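Local structure of cyclopenase asqI (Emericella nidulans, 5YY3) at residues G159-T163 with A164-H168; S346-E349 with E350-G353. The protein catalyses the zinc-dependent conversion of 4'-methoxycyclopenin into 4'-methoxyviridicatin, with release of methyl isocyanate, in aspoquinolone biosynthesis. One frame throughout, in Å; residues are numbered along the deposited sequence.

Interaction 1: G159-T163 with A164-H168; sequences GEICT and ADTLH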
loop_
_atom_site.group_PDB
_atom_site.type_symbol
_atom_site.label_atom_id
_atom_site.label_comp_id
_atom_site.label_asym_id
_atom_site.label_seq_id
_atom_site.Cartn_x
_atom_site.Cartn_y
_atom_site.Cartn_z
ATOM N N GLY A 159 14.230 19.781 -3.923
ATOM C CA GLY A 159 13.346 18.865 -4.619
ATOM C C GLY A 159 12.106 18.642 -3.782
ATOM O O GLY A 159 11.904 19.311 -2.771
ATOM N N GLU A 160 11.283 17.695 -4.203
ATOM C CA GLU A 160 10.031 17.393 -3.539
ATOM C C GLU A 160 10.261 16.420 -2.384
ATOM O O GLU A 160 11.152 15.582 -2.440
ATOM C CB GLU A 160 9.047 16.801 -4.555
ATOM C CG GLU A 160 7.666 16.491 -4.027
ATOM C CD GLU A 160 6.938 15.498 -4.911
ATOM O OE1 GLU A 160 7.605 14.597 -5.477
ATOM O OE2 GLU A 160 5.702 15.625 -5.037
ATOM N N ILE A 161 9.463 16.534 -1.328
ATOM C CA ILE A 161 9.511 15.562 -0.249
ATOM C C ILE A 161 8.634 14.352 -0.622
ATOM O O ILE A 161 7.408 14.428 -0.478
ATOM C CB ILE A 161 9.058 16.216 1.085
ATOM C CG1 ILE A 161 9.943 17.421 1.407
ATOM C CG2 ILE A 161 9.113 15.237 2.256
ATOM C CD1 ILE A 161 9.733 18.003 2.812
ATOM N N CYS A 162 9.242 13.271 -1.148
ATOM C CA CYS A 162 8.494 12.026 -1.461
ATOM C C CYS A 162 8.812 11.071 -0.299
ATOM O O CYS A 162 9.924 10.529 -0.179
ATOM C CB CYS A 162 8.811 11.399 -2.888
ATOM S SG CYS A 162 8.665 10.487 -4.632
ATOM N N THR A 163 7.813 10.897 0.562
ATOM C CA THR A 163 7.914 10.171 1.822
ATOM C C THR A 163 6.618 9.368 2.042
ATOM O O THR A 163 5.596 9.685 1.446
ATOM C CB THR A 163 8.202 11.188 2.969
ATOM O OG1 THR A 163 9.581 11.126 3.352
ATOM C CG2 THR A 163 7.337 11.016 4.146
ATOM N N ALA A 164 6.643 8.322 2.864
ATOM C CA ALA A 164 5.422 7.563 3.138
ATOM C C ALA A 164 4.362 8.466 3.757
ATOM O O ALA A 164 3.168 8.237 3.600
ATOM C CB ALA A 164 5.708 6.365 4.054
ATOM N N ASP A 165 4.803 9.494 4.463
ATOM C CA ASP A 165 3.890 10.431 5.090
ATOM C C ASP A 165 3.246 11.348 4.048
ATOM O O ASP A 165 2.160 11.842 4.268
ATOM C CB ASP A 165 4.609 11.271 6.160
ATOM C CG ASP A 165 5.211 10.421 7.286
ATOM O OD1 ASP A 165 4.709 9.294 7.532
ATOM O OD2 ASP A 165 6.165 10.895 7.957
ATOM N N THR A 166 3.908 11.571 2.912
ATOM C CA THR A 166 3.431 12.569 1.955
ATOM C C THR A 166 2.818 11.952 0.694
ATOM O O THR A 166 2.358 12.673 -0.198
ATOM C CB THR A 166 4.568 13.538 1.526
ATOM O OG1 THR A 166 5.523 12.856 0.701
ATOM C CG2 THR A 166 5.272 14.123 2.739
ATOM N N LEU A 167 2.809 10.621 0.639
ATOM C CA LEU A 167 2.308 9.875 -0.504
ATOM C C LEU A 167 0.882 9.330 -0.305
ATOM O O LEU A 167 0.634 8.137 -0.477
ATOM C CB LEU A 167 3.272 8.723 -0.808
ATOM C CG LEU A 167 4.617 9.159 -1.389
ATOM C CD1 LEU A 167 5.595 8.006 -1.427
ATOM C CD2 LEU A 167 4.446 9.760 -2.789
ATOM N N HIS A 168 -0.050 10.205 0.058
ATOM C CA HIS A 168 -1.435 9.805 0.300
ATOM C C HIS A 168 -2.334 10.472 -0.728
ATOM O O HIS A 168 -1.863 11.267 -1.536
ATOM C CB HIS A 168 -1.872 10.165 1.731
ATOM C CG HIS A 168 -1.070 9.474 2.792
ATOM N ND1 HIS A 168 -1.178 8.124 3.054
ATOM C CD2 HIS A 168 -0.114 9.942 3.642
ATOM C CE1 HIS A 168 -0.343 7.789 4.025
ATOM N NE2 HIS A 168 0.319 8.873 4.395
HETATM O O HOH W 1 4.638 13.694 -2.235
#
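Thr163 to Thr166 form a type I beta turn, with helical backbone angles at Ala164 and Asp165 and a bond of 2.9 Å from Thr166 N to Thr163 O. The turn ends an extended run that starts at Gly159. That run lies against another copy of the protein: Cys162 SG forms a disulfide with Cys162 of the second subunit.

The Thr166 hydroxyl links the turn back to the extended run. Thr166 OG1 donates to Ile161 O at 2.7 Å, tilted 33° from the carbonyl plane, and Thr163 N donates to Thr166 OG1 at 3.0 Å. These two bonds limit the rotation of the hydroxyl. With chi1 at 70°, OG1 sits between Thr166's own backbone N and carbonyl carbon, facing the extended run. The methyl is left beside the backbone N, where Thr166 CG2 touches Ile161 CG2 at 4.0 Å. The Ile161 and Thr166 side chains run roughly perpendicular to each other.

Leu167 packs alongside the turn, with Leu167 CD1 3.3 Å from Thr163 O. Asp165 OD1 makes a salt bridge with Arg645 of the second subunit. Trp232 of that subunit packs on Thr163 and Ala164. A water also bridges the chain, donating from its oxygen to Thr166 O at 3.2 Å and weakly to Ile161 O, the same carbonyl that takes the Thr166 hydroxyl.

Interaction 2: S346-E349 with E350-G353; sequences SLDE and ERYG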
loop_
_atom_site.group_PDB
_atom_site.type_symbol
_atom_site.label_atom_id
_atom_site.label_comp_id
_atom_site.label_asym_id
_atom_site.label_seq_id
_atom_site.Cartn_x
_atom_site.Cartn_y
_atom_site.Cartn_z
ATOM N N SER A 346 -31.718 42.697 -18.653
ATOM C CA SER A 346 -30.519 42.327 -17.909
ATOM C C SER A 346 -30.720 41.090 -17.024
ATOM O O SER A 346 -31.752 40.941 -16.366
ATOM C CB SER A 346 -30.046 43.504 -17.053
ATOM O OG SER A 346 -29.609 44.571 -17.873
ATOM N N LEU A 347 -29.723 40.207 -17.013
ATOM C CA LEU A 347 -29.744 39.045 -16.125
ATOM C C LEU A 347 -29.648 39.494 -14.679
ATOM O O LEU A 347 -28.923 40.442 -14.375
ATOM C CB LEU A 347 -28.602 38.083 -16.460
ATOM C CG LEU A 347 -28.772 37.216 -17.712
ATOM C CD1 LEU A 347 -27.452 36.595 -18.119
ATOM C CD2 LEU A 347 -29.856 36.132 -17.533
ATOM N N ASP A 348 -30.380 38.815 -13.794
ATOM C CA ASP A 348 -30.423 39.160 -12.365
ATOM C C ASP A 348 -29.151 38.715 -11.604
ATOM O O ASP A 348 -29.090 37.610 -11.056
ATOM C CB ASP A 348 -31.675 38.538 -11.730
ATOM C CG ASP A 348 -31.962 39.068 -10.333
ATOM O OD1 ASP A 348 -31.094 39.773 -9.766
ATOM O OD2 ASP A 348 -33.062 38.771 -9.804
ATOM N N GLU A 349 -28.149 39.593 -11.571
ATOM C CA GLU A 349 -26.864 39.303 -10.938
ATOM C C GLU A 349 -26.955 39.095 -9.433
ATOM O O GLU A 349 -26.027 38.591 -8.817
ATOM C CB GLU A 349 -25.868 40.430 -11.216
ATOM C CG GLU A 349 -25.874 40.899 -12.656
ATOM C CD GLU A 349 -24.685 41.775 -12.981
ATOM O OE1 GLU A 349 -23.829 41.955 -12.087
ATOM O OE2 GLU A 349 -24.601 42.264 -14.133
ATOM N N GLU A 350 -28.057 39.503 -8.826
ATOM C CA GLU A 350 -28.200 39.307 -7.393
ATOM C C GLU A 350 -28.606 37.871 -7.123
ATOM O O GLU A 350 -28.244 37.294 -6.111
ATOM C CB GLU A 350 -29.225 40.287 -6.802
ATOM C CG GLU A 350 -28.755 41.747 -6.861
ATOM C CD GLU A 350 -27.537 42.001 -5.974
ATOM O OE1 GLU A 350 -27.435 41.343 -4.914
ATOM O OE2 GLU A 350 -26.669 42.830 -6.348
ATOM N N ARG A 351 -29.354 37.295 -8.051
ATOM C CA ARG A 351 -29.860 35.950 -7.876
ATOM C C ARG A 351 -28.772 34.894 -8.186
ATOM O O ARG A 351 -28.615 33.915 -7.445
ATOM C CB ARG A 351 -31.102 35.738 -8.749
ATOM C CG ARG A 351 -31.879 34.492 -8.378
ATOM C CD ARG A 351 -33.224 34.417 -9.063
ATOM N NE ARG A 351 -33.880 35.721 -9.101
ATOM C CZ ARG A 351 -35.190 35.894 -9.265
ATOM N NH1 ARG A 351 -35.989 34.839 -9.376
ATOM N NH2 ARG A 351 -35.704 37.120 -9.307
ATOM N N TYR A 352 -28.001 35.105 -9.254
ATOM C CA TYR A 352 -27.029 34.100 -9.682
ATOM C C TYR A 352 -25.565 34.461 -9.359
ATOM O O TYR A 352 -24.704 33.577 -9.299
ATOM C CB TYR A 352 -27.218 33.828 -11.182
ATOM C CG TYR A 352 -28.668 33.521 -11.506
ATOM C CD1 TYR A 352 -29.278 32.373 -11.016
ATOM C CD2 TYR A 352 -29.443 34.402 -12.259
ATOM C CE1 TYR A 352 -30.619 32.098 -11.291
ATOM C CE2 TYR A 352 -30.784 34.135 -12.538
ATOM C CZ TYR A 352 -31.358 32.982 -12.055
ATOM O OH TYR A 352 -32.673 32.703 -12.311
ATOM N N GLY A 353 -25.278 35.743 -9.151
ATOM C CA GLY A 353 -23.978 36.162 -8.648
ATOM C C GLY A 353 -22.765 35.912 -9.528
ATOM O O GLY A 353 -22.845 35.938 -10.765
#
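Asp348, at the N-cap position, caps the short, weakly bonded helix 349-352 with its side chain. Asp348 OD1 accepts from Glu350 N at 3.2 Å, and this donor meets the oxygen from above the carboxylate plane, 35° out of it. A longer, weak bond reaches the same oxygen from Arg351 N.

The salt bridge uses the other carboxylate oxygen. Arg351 approaches side-on, with NE and NH2 each 3.2 Å from Asp348 OD2. NH2 lies nearly along the C-O direction, whereas NE comes from above the carboxylate plane. The two flat groups are 69° apart, so they do not pair in a common plane. CG of Arg351 is anti to its backbone N (chi1 -166°), and a bend at chi3 brings the guanidinium round to Asp348. Both the helix start and the arginine would be expected to favour the charged form of this aspartate.

Backbone bonds complete the turn. Asp348 O accepts from Arg351 N at 3.0 Å and from Tyr352 N at 3.3 Å. Gly353 N bonds weakly to Glu349 O at 3.0 Å. Gly353, the first residue after the helix to leave helical angles, has positive phi.

In the packing, Tyr352 CD2 lies 3.4 Å from Asp348 O, and Arg351 CB sits over the centre of one ring face. Tyr352 OH bonds to Glu308 N, and Phe307 meets the ring edge-to-face. This is a classical aspartate N-cap on a single-turn helix, reinforced by a salt bridge to the third residue of that helix, within the hemocyanin-like helical domain.

Interactions 1 and 2 both lie in the hemocyanin-like metal-binding domain but do not touch. Their centres are 45 Å apart and their nearest atoms about 33 Å. Both are local turns in which a side-chain oxygen accepts from at least one backbone N-H. In interaction 1 that oxygen comes from the later residue and reaches back. In interaction 2 it comes from the earlier one and reaches forward. Interaction 1 sits at a subunit interface; no other chain of the assembly touches interaction 2. Neither is part of the zinc site, formed by His186, His190 and His218. Interaction 1 precedes these ligands in the chain, and interaction 2 follows them.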